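Local coordinates for protein beta-glucoside phosphorylase BglX (Unidentified, PDB 5VQE) that probably cleaves beta-glucosides with phosphate as acceptor, as a glycoside hydrolase family 3 member, and holds 2-deoxy-2-fluoroglucose in its pocket, at residues Asp468-Tyr473 and Val504-Leu509; Ser496-Val501 and Val520-Thr525; Gly136-Val141 and Glu373-Lys378. All blocks are in the same frame, centred on the assembly; numbering follows the deposited sequence.

Contact 1 of 3, residues Asp468-Tyr473 and Val504-Leu509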
loop_
_atom_site.group_PDB
_atom_site.type_symbol
_atom_site.label_atom_id
_atom_site.label_comp_id
_atom_site.label_asym_id
_atom_site.label_seq_id
_atom_site.Cartn_x
_atom_site.Cartn_y
_atom_site.Cartn_z
ATOM N N ASP A 468 -18.539 -34.237 4.679
ATOM C CA ASP A 468 -18.154 -34.594 3.324
ATOM C C ASP A 468 -17.019 -33.734 2.781
ATOM O O ASP A 468 -16.321 -34.173 1.856
ATOM C CB ASP A 468 -19.381 -34.488 2.409
ATOM C CG ASP A 468 -20.537 -35.349 2.906
ATOM O OD1 ASP A 468 -20.357 -36.578 2.978
ATOM O OD2 ASP A 468 -21.600 -34.798 3.264
ATOM N N LEU A 469 -16.798 -32.547 3.346
ATOM C CA LEU A 469 -15.818 -31.613 2.800
ATOM C C LEU A 469 -15.417 -30.597 3.865
ATOM O O LEU A 469 -16.276 -30.068 4.578
ATOM C CB LEU A 469 -16.396 -30.899 1.571
ATOM C CG LEU A 469 -15.565 -29.775 0.938
ATOM C CD1 LEU A 469 -14.300 -30.317 0.285
ATOM C CD2 LEU A 469 -16.427 -29.020 -0.080
ATOM N N PHE A 470 -14.115 -30.335 3.971
ATOM C CA PHE A 470 -13.585 -29.200 4.714
ATOM C C PHE A 470 -13.297 -28.083 3.720
ATOM O O PHE A 470 -12.692 -28.332 2.673
ATOM C CB PHE A 470 -12.279 -29.554 5.440
ATOM C CG PHE A 470 -12.451 -30.278 6.751
ATOM C CD1 PHE A 470 -12.772 -29.589 7.911
ATOM C CD2 PHE A 470 -12.232 -31.641 6.830
ATOM C CE1 PHE A 470 -12.896 -30.254 9.126
ATOM C CE2 PHE A 470 -12.354 -32.317 8.043
ATOM C CZ PHE A 470 -12.691 -31.624 9.187
ATOM N N ILE A 471 -13.694 -26.856 4.054
ATOM C CA ILE A 471 -13.285 -25.672 3.303
ATOM C C ILE A 471 -12.607 -24.702 4.258
ATOM O O ILE A 471 -13.153 -24.396 5.324
ATOM C CB ILE A 471 -14.465 -24.983 2.595
ATOM C CG1 ILE A 471 -15.150 -25.963 1.635
ATOM C CG2 ILE A 471 -13.944 -23.751 1.831
ATOM C CD1 ILE A 471 -16.244 -25.335 0.773
ATOM N N TYR A 472 -11.429 -24.208 3.866
ATOM C CA TYR A 472 -10.700 -23.198 4.633
ATOM C C TYR A 472 -10.833 -21.816 3.997
ATOM O O TYR A 472 -10.632 -21.658 2.789
ATOM C CB TYR A 472 -9.222 -23.573 4.755
ATOM C CG TYR A 472 -9.000 -24.666 5.767
ATOM C CD1 TYR A 472 -9.285 -25.982 5.464
ATOM C CD2 TYR A 472 -8.542 -24.372 7.039
ATOM C CE1 TYR A 472 -9.109 -26.981 6.392
ATOM C CE2 TYR A 472 -8.360 -25.367 7.975
ATOM C CZ TYR A 472 -8.644 -26.670 7.643
ATOM O OH TYR A 472 -8.474 -27.673 8.573
ATOM N N TYR A 473 -11.180 -20.820 4.820
ATOM C CA TYR A 473 -11.210 -19.413 4.423
ATOM C C TYR A 473 -10.067 -18.730 5.168
ATOM O O TYR A 473 -10.176 -18.455 6.366
ATOM C CB TYR A 473 -12.558 -18.780 4.754
ATOM C CG TYR A 473 -12.788 -17.418 4.141
ATOM C CD1 TYR A 473 -12.067 -16.303 4.567
ATOM C CD2 TYR A 473 -13.743 -17.241 3.145
ATOM C CE1 TYR A 473 -12.284 -15.054 4.008
ATOM C CE2 TYR A 473 -13.968 -16.000 2.584
ATOM C CZ TYR A 473 -13.236 -14.912 3.010
ATOM O OH TYR A 473 -13.470 -13.683 2.445
ATOM N N VAL A 504 -10.803 -36.913 4.825
ATOM C CA VAL A 504 -11.917 -36.075 4.400
ATOM C C VAL A 504 -11.416 -35.099 3.338
ATOM O O VAL A 504 -10.411 -34.408 3.563
ATOM C CB VAL A 504 -12.529 -35.325 5.591
ATOM C CG1 VAL A 504 -13.700 -34.460 5.141
ATOM C CG2 VAL A 504 -12.976 -36.307 6.675
ATOM N N PRO A 505 -12.065 -35.006 2.180
ATOM C CA PRO A 505 -11.635 -34.023 1.176
ATOM C C PRO A 505 -11.538 -32.628 1.775
ATOM O O PRO A 505 -12.425 -32.186 2.510
ATOM C CB PRO A 505 -12.730 -34.111 0.109
ATOM C CG PRO A 505 -13.267 -35.499 0.238
ATOM C CD PRO A 505 -13.218 -35.800 1.708
ATOM N N THR A 506 -10.440 -31.937 1.474
ATOM C CA THR A 506 -10.172 -30.620 2.039
ATOM C C THR A 506 -9.812 -29.640 0.928
ATOM O O THR A 506 -8.942 -29.923 0.094
ATOM C CB THR A 506 -9.046 -30.698 3.082
ATOM O OG1 THR A 506 -9.446 -31.565 4.149
ATOM C CG2 THR A 506 -8.741 -29.331 3.668
ATOM N N LEU A 507 -10.487 -28.493 0.927
ATOM C CA LEU A 507 -10.261 -27.415 -0.027
ATOM C C LEU A 507 -9.791 -26.184 0.734
ATOM O O LEU A 507 -10.394 -25.816 1.745
ATOM C CB LEU A 507 -11.554 -27.116 -0.794
ATOM C CG LEU A 507 -11.622 -25.847 -1.646
ATOM C CD1 LEU A 507 -10.683 -25.960 -2.825
ATOM C CD2 LEU A 507 -13.057 -25.628 -2.113
ATOM N N PHE A 508 -8.717 -25.550 0.255
ATOM C CA PHE A 508 -8.109 -24.409 0.937
ATOM C C PHE A 508 -8.180 -23.178 0.039
ATOM O O PHE A 508 -7.681 -23.202 -1.090
ATOM C CB PHE A 508 -6.653 -24.699 1.325
ATOM C CG PHE A 508 -6.096 -23.723 2.323
ATOM C CD1 PHE A 508 -5.680 -22.464 1.927
ATOM C CD2 PHE A 508 -6.010 -24.058 3.664
ATOM C CE1 PHE A 508 -5.183 -21.563 2.852
ATOM C CE2 PHE A 508 -5.514 -23.164 4.584
ATOM C CZ PHE A 508 -5.101 -21.917 4.178
ATOM N N LEU A 509 -8.806 -22.114 0.543
ATOM C CA LEU A 509 -8.953 -20.846 -0.160
ATOM C C LEU A 509 -8.215 -19.763 0.614
ATOM O O LEU A 509 -8.546 -19.497 1.775
ATOM C CB LEU A 509 -10.427 -20.461 -0.292
ATOM C CG LEU A 509 -11.404 -21.524 -0.794
ATOM C CD1 LEU A 509 -12.828 -21.006 -0.665
ATOM C CD2 LEU A 509 -11.097 -21.912 -2.226
#
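The rings of Tyr472 and Phe508 lie almost parallel, with their planes at 16°, but they are slid so far apart that their centroids stand 5.5 Å from each other and they barely overlap. The closest approach of the pair is from Tyr472 CB, 3.4 Å from Phe508 CD2 and oblique to that ring. At the edge of the Tyr472 ring, in its plane, is the carbonyl oxygen of Leu507, while Thr506 CG2 comes in obliquely, 3.6 Å from Tyr472 CE1. The Phe470 ring has Pro505 O near its plane at one edge, and Val504 CG1 lies 3.6 Å from Phe470 CD2, the two side chains crossing at about a right angle. Phe470 CG stands beside the backbone N, anti to the carbonyl carbon (chi1 -81°). Behind these rings the two strands run parallel. Phe470 N gives a nearly straight bond to Pro505 O (2.9 Å), Leu507 N answers to Phe470 O, Tyr472 N goes to Leu507 O, and Leu509 N closes the ladder on Tyr472 O. The other face carries Ile471, Leu507, Leu509 and Tyr473 (its hydroxyl bonded to Ser532 OG), with Ile471 CG2 3.9 Å from Leu509 CD1; helices 429-441 and 534-544 pack against it. On the ring face the Tyr472 hydroxyl is hydrogen-bonded to Ser496 O in a loop. The chemistry is that of interior alpha/beta strands: backbone groups are paired between neighbours, four bonds joining these two and others going to strands 412-419 and 525-528, with the helix face mainly aliphatic and the other mainly aromatic.

Contact 2 of 3, residues Ser496-Val501 and Val520-Thr525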
loop_
_atom_site.group_PDB
_atom_site.type_symbol
_atom_site.label_atom_id
_atom_site.label_comp_id
_atom_site.label_asym_id
_atom_site.label_seq_id
_atom_site.Cartn_x
_atom_site.Cartn_y
_atom_site.Cartn_z
ATOM N N SER A 496 -7.477 -27.345 14.289
ATOM C CA SER A 496 -8.253 -26.850 13.160
ATOM C C SER A 496 -7.451 -26.787 11.869
ATOM O O SER A 496 -7.987 -26.346 10.846
ATOM C CB SER A 496 -8.831 -25.463 13.469
ATOM O OG SER A 496 -7.820 -24.476 13.515
ATOM N N SER A 497 -6.195 -27.220 11.880
ATOM C CA SER A 497 -5.407 -27.250 10.663
ATOM C C SER A 497 -5.887 -28.404 9.781
ATOM O O SER A 497 -6.673 -29.246 10.214
ATOM C CB SER A 497 -3.926 -27.394 10.996
ATOM O OG SER A 497 -3.637 -28.713 11.394
ATOM N N PRO A 498 -5.426 -28.469 8.522
ATOM C CA PRO A 498 -5.904 -29.525 7.602
ATOM C C PRO A 498 -5.240 -30.863 7.896
ATOM O O PRO A 498 -4.403 -31.378 7.153
ATOM C CB PRO A 498 -5.525 -28.961 6.224
ATOM C CG PRO A 498 -5.102 -27.542 6.455
ATOM C CD PRO A 498 -4.570 -27.503 7.826
ATOM N N LYS A 499 -5.611 -31.463 9.019
ATOM C CA LYS A 499 -4.878 -32.611 9.521
ATOM C C LYS A 499 -5.479 -33.946 9.100
ATOM O O LYS A 499 -4.924 -34.991 9.450
ATOM C CB LYS A 499 -4.784 -32.527 11.045
ATOM C CG LYS A 499 -6.063 -32.872 11.782
ATOM C CD LYS A 499 -5.909 -32.621 13.284
ATOM C CE LYS A 499 -4.790 -33.471 13.866
ATOM N NZ LYS A 499 -4.690 -33.342 15.338
ATOM N N PHE A 500 -6.570 -33.940 8.335
ATOM C CA PHE A 500 -7.240 -35.166 7.918
ATOM C C PHE A 500 -7.472 -35.186 6.410
ATOM O O PHE A 500 -8.473 -35.727 5.931
ATOM C CB PHE A 500 -8.566 -35.334 8.663
ATOM C CG PHE A 500 -8.424 -35.356 10.165
ATOM C CD1 PHE A 500 -7.742 -36.384 10.796
ATOM C CD2 PHE A 500 -8.994 -34.365 10.946
ATOM C CE1 PHE A 500 -7.614 -36.409 12.178
ATOM C CE2 PHE A 500 -8.872 -34.387 12.315
ATOM C CZ PHE A 500 -8.178 -35.412 12.934
ATOM N N VAL A 501 -6.530 -34.639 5.634
ATOM C CA VAL A 501 -6.739 -34.491 4.190
ATOM C C VAL A 501 -6.850 -35.830 3.463
ATOM O O VAL A 501 -7.389 -35.876 2.353
ATOM C CB VAL A 501 -5.618 -33.640 3.553
ATOM C CG1 VAL A 501 -5.659 -32.208 4.102
ATOM C CG2 VAL A 501 -4.238 -34.282 3.766
ATOM N N VAL A 520 0.332 -25.217 4.730
ATOM C CA VAL A 520 -0.605 -26.316 4.490
ATOM C C VAL A 520 -0.184 -27.061 3.227
ATOM O O VAL A 520 -0.990 -27.230 2.298
ATOM C CB VAL A 520 -2.057 -25.812 4.403
ATOM C CG1 VAL A 520 -2.458 -25.139 5.712
ATOM C CG2 VAL A 520 -2.266 -24.840 3.230
ATOM N N PRO A 521 1.051 -27.557 3.159
ATOM C CA PRO A 521 1.496 -28.244 1.937
ATOM C C PRO A 521 0.761 -29.541 1.664
ATOM O O PRO A 521 0.766 -30.001 0.517
ATOM C CB PRO A 521 2.986 -28.494 2.203
ATOM C CG PRO A 521 3.075 -28.586 3.685
ATOM C CD PRO A 521 2.088 -27.575 4.205
ATOM N N MET A 522 0.134 -30.144 2.679
ATOM C CA MET A 522 -0.622 -31.380 2.499
ATOM C C MET A 522 -1.899 -31.182 1.689
ATOM O O MET A 522 -2.478 -32.167 1.217
ATOM C CB MET A 522 -0.969 -31.973 3.869
ATOM C CG MET A 522 -2.045 -31.206 4.670
ATOM S SD MET A 522 -1.515 -29.616 5.345
ATOM C CE MET A 522 -0.530 -30.130 6.749
ATOM N N VAL A 523 -2.356 -29.939 1.539
ATOM C CA VAL A 523 -3.623 -29.661 0.873
ATOM C C VAL A 523 -3.493 -29.977 -0.608
ATOM O O VAL A 523 -2.490 -29.636 -1.250
ATOM C CB VAL A 523 -4.028 -28.195 1.116
ATOM C CG1 VAL A 523 -5.055 -27.721 0.114
ATOM C CG2 VAL A 523 -4.581 -28.028 2.541
ATOM N N LYS A 524 -4.517 -30.631 -1.160
ATOM C CA LYS A 524 -4.488 -31.104 -2.538
ATOM C C LYS A 524 -5.182 -30.160 -3.513
ATOM O O LYS A 524 -4.917 -30.241 -4.719
ATOM C CB LYS A 524 -5.148 -32.490 -2.642
ATOM C CG LYS A 524 -4.559 -33.561 -1.720
ATOM C CD LYS A 524 -5.164 -34.935 -2.032
ATOM C CE LYS A 524 -4.895 -35.973 -0.941
ATOM N NZ LYS A 524 -3.458 -36.062 -0.557
ATOM N N THR A 525 -6.069 -29.294 -3.030
ATOM C CA THR A 525 -6.716 -28.280 -3.859
ATOM C C THR A 525 -6.559 -26.931 -3.170
ATOM O O THR A 525 -6.975 -26.766 -2.018
ATOM C CB THR A 525 -8.197 -28.607 -4.091
ATOM O OG1 THR A 525 -8.316 -29.957 -4.554
ATOM C CG2 THR A 525 -8.789 -27.680 -5.145
#
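Two turns pack against each other where Pro498, the centre of an inverse gamma turn, faces Val520, Met522 and Val523 of the type I beta turn Val520-Val523. Pro498 CG lies 3.6 Å from Val520 CG1, the two side chains crossing at about a right angle, and Pro498 CB is 3.9 Å from Val523 CG2, so the first and last residues of the beta turn both touch the proline ring. Met522 reaches over from the turn's corner. Its CG stands between the backbone N and the carbonyl carbon (chi1 72°), which brings this methylene within 3.4 Å of Pro498 O, and the chain then bends so that SD comes to 4.2 Å from Pro498 CB. Val501 packs on the same methylene, with Val501 CG1 3.8 Å from Met522 CG. An alanine in place of Met522 would probably open a gap between the turns, leaving Pro498 O and Val501 CG1 without the methylene they now pack on. The beta turn is closed within itself by Val523 N to Val520 O, 3.1 Å. Val520 and Val523 also touch Phe508 of strand 506-510, and Thr525 starts the next strand through a backbone bond to Phe508. This is turn-on-turn packing in the loops that lead into neighbouring parallel strands, here laid over one face of the sheet in an alpha/beta fold.

Contact 3 of 3, residues Gly136-Val141 and Glu373-Lys378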
loop_
_atom_site.group_PDB
_atom_site.type_symbol
_atom_site.label_atom_id
_atom_site.label_comp_id
_atom_site.label_asym_id
_atom_site.label_seq_id
_atom_site.Cartn_x
_atom_site.Cartn_y
_atom_site.Cartn_z
ATOM N N GLY A 136 -10.871 9.502 -4.363
ATOM C CA GLY A 136 -10.073 10.398 -3.543
ATOM C C GLY A 136 -10.271 11.858 -3.905
ATOM O O GLY A 136 -10.453 12.706 -3.031
ATOM N N SER A 137 -10.236 12.175 -5.201
ATOM C CA SER A 137 -10.326 13.578 -5.600
ATOM C C SER A 137 -11.691 14.167 -5.275
ATOM O O SER A 137 -11.801 15.378 -5.059
ATOM C CB SER A 137 -10.015 13.747 -7.093
ATOM O OG SER A 137 -10.933 13.063 -7.932
ATOM N N ALA A 138 -12.733 13.335 -5.221
ATOM C CA ALA A 138 -14.059 13.835 -4.866
ATOM C C ALA A 138 -14.073 14.480 -3.488
ATOM O O ALA A 138 -14.863 15.400 -3.238
ATOM C CB ALA A 138 -15.078 12.700 -4.915
ATOM N N VAL A 139 -13.234 13.999 -2.572
ATOM C CA VAL A 139 -13.219 14.518 -1.215
ATOM C C VAL A 139 -12.042 15.443 -0.962
ATOM O O VAL A 139 -11.858 15.896 0.175
ATOM C CB VAL A 139 -13.235 13.370 -0.182
ATOM C CG1 VAL A 139 -14.386 12.416 -0.457
ATOM C CG2 VAL A 139 -11.911 12.617 -0.153
ATOM N N GLY A 140 -11.224 15.722 -1.977
ATOM C CA GLY A 140 -10.156 16.695 -1.850
ATOM C C GLY A 140 -8.750 16.133 -1.867
ATOM O O GLY A 140 -7.796 16.916 -1.835
ATOM N N VAL A 141 -8.583 14.813 -1.912
ATOM C CA VAL A 141 -7.253 14.227 -1.989
ATOM C C VAL A 141 -6.624 14.587 -3.327
ATOM O O VAL A 141 -7.250 14.444 -4.389
ATOM C CB VAL A 141 -7.324 12.704 -1.796
ATOM C CG1 VAL A 141 -5.966 12.059 -2.059
ATOM C CG2 VAL A 141 -7.796 12.372 -0.401
ATOM N N GLU A 373 -20.908 11.413 -5.933
ATOM C CA GLU A 373 -21.664 10.298 -6.492
ATOM C C GLU A 373 -20.776 9.277 -7.184
ATOM O O GLU A 373 -21.242 8.172 -7.468
ATOM C CB GLU A 373 -22.718 10.813 -7.480
ATOM C CG GLU A 373 -23.787 11.680 -6.822
ATOM C CD GLU A 373 -24.832 12.189 -7.800
ATOM O OE1 GLU A 373 -25.095 11.510 -8.819
ATOM O OE2 GLU A 373 -25.393 13.276 -7.549
ATOM N N ARG A 374 -19.517 9.616 -7.464
ATOM C CA ARG A 374 -18.595 8.641 -8.032
ATOM C C ARG A 374 -18.196 7.581 -7.023
ATOM O O ARG A 374 -17.762 6.494 -7.422
ATOM C CB ARG A 374 -17.331 9.334 -8.546
ATOM C CG ARG A 374 -17.585 10.446 -9.532
ATOM C CD ARG A 374 -16.314 10.842 -10.247
ATOM N NE ARG A 374 -15.295 11.418 -9.367
ATOM C CZ ARG A 374 -15.062 12.719 -9.204
ATOM N NH1 ARG A 374 -14.083 13.123 -8.394
ATOM N NH2 ARG A 374 -15.778 13.622 -9.859
ATOM N N ILE A 375 -18.298 7.884 -5.731
ATOM C CA ILE A 375 -17.856 6.954 -4.702
ATOM C C ILE A 375 -18.865 5.822 -4.589
ATOM O O ILE A 375 -20.073 6.060 -4.464
ATOM C CB ILE A 375 -17.671 7.681 -3.363
ATOM C CG1 ILE A 375 -16.702 8.856 -3.537
ATOM C CG2 ILE A 375 -17.150 6.718 -2.317
ATOM C CD1 ILE A 375 -16.521 9.726 -2.301
ATOM N N GLN A 376 -18.369 4.583 -4.640
ATOM C CA GLN A 376 -19.205 3.382 -4.694
ATOM C C GLN A 376 -20.172 3.430 -5.871
ATOM O O GLN A 376 -21.282 2.897 -5.805
ATOM C CB GLN A 376 -19.962 3.165 -3.380
ATOM C CG GLN A 376 -19.072 2.694 -2.241
ATOM C CD GLN A 376 -19.864 2.182 -1.053
ATOM O OE1 GLN A 376 -20.602 1.203 -1.159
ATOM N NE2 GLN A 376 -19.717 2.844 0.086
ATOM N N SER A 377 -19.746 4.049 -6.968
ATOM C CA SER A 377 -20.568 4.102 -8.164
ATOM C C SER A 377 -20.677 2.719 -8.804
ATOM O O SER A 377 -19.866 1.816 -8.561
ATOM C CB SER A 377 -19.986 5.097 -9.166
ATOM O OG SER A 377 -18.732 4.650 -9.647
ATOM N N LYS A 378 -21.702 2.560 -9.646
ATOM C CA LYS A 378 -21.905 1.281 -10.316
ATOM C C LYS A 378 -20.691 0.915 -11.162
ATOM O O LYS A 378 -20.274 -0.250 -11.191
ATOM C CB LYS A 378 -23.172 1.329 -11.178
#
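Ala138 and Arg374 bring the two backbones to their nearest, 7.6 Å between CA atoms, where the end of helix 122-138 faces a type II beta turn running from Arg374 to Ser377. The helix finishes in a Schellman motif: Gly140, with phi 111°, turns the chain, and Gly136 O accepts from both Val139 N and Val141 N, one from each face of its carbonyl plane. Arg374 sends its side chain to this helix end. Arg374 NH1 lies 3.6 Å from Ala138 CB and 3.2 Å from Ser137 OG, which is itself hydrogen-bonded to Ala133 O. NH1 is hydrogen-bonded to Ser134 O, a turn back in the helix, so the positive charge probably also interacts favourably with the carboxyl end of the helix. Next to it Ile375 adds an apolar touch, with CD1 3.9 Å from Val139 CG1 and 4.2 Å from Ala138 CB; the valine and isoleucine cross at about a right angle. Val139 and Ile375 both also touch Ala69 at the start of helix 69-82. The contact thus seats the last turn of helix 122-138 and helix 69-82 beside the linker that, past the N-cap Ser377, enters helix 378-391.

Contact 1 lies within, and contact 2 in loops against, one six-stranded mixed sheet: contact 1 is its buried interior, two adjacent parallel strands, and contact 2 the partly exposed turns lying over the aromatic side of those strands. They touch through Tyr472 and Phe508, and their segments alternate along the chain. Contact 3 stands apart, its nearest atoms about 17 Å from contact 1 and about 30 Å from contact 2, and joins the end of helix 122-138 to the loop between helices 340-356 and 378-391. The chemistry follows the place: backbone ladder and rings in the sheet, apolar turn packing without polar bonds between the segments at its face, and an arginine beside a helix terminus in contact 3.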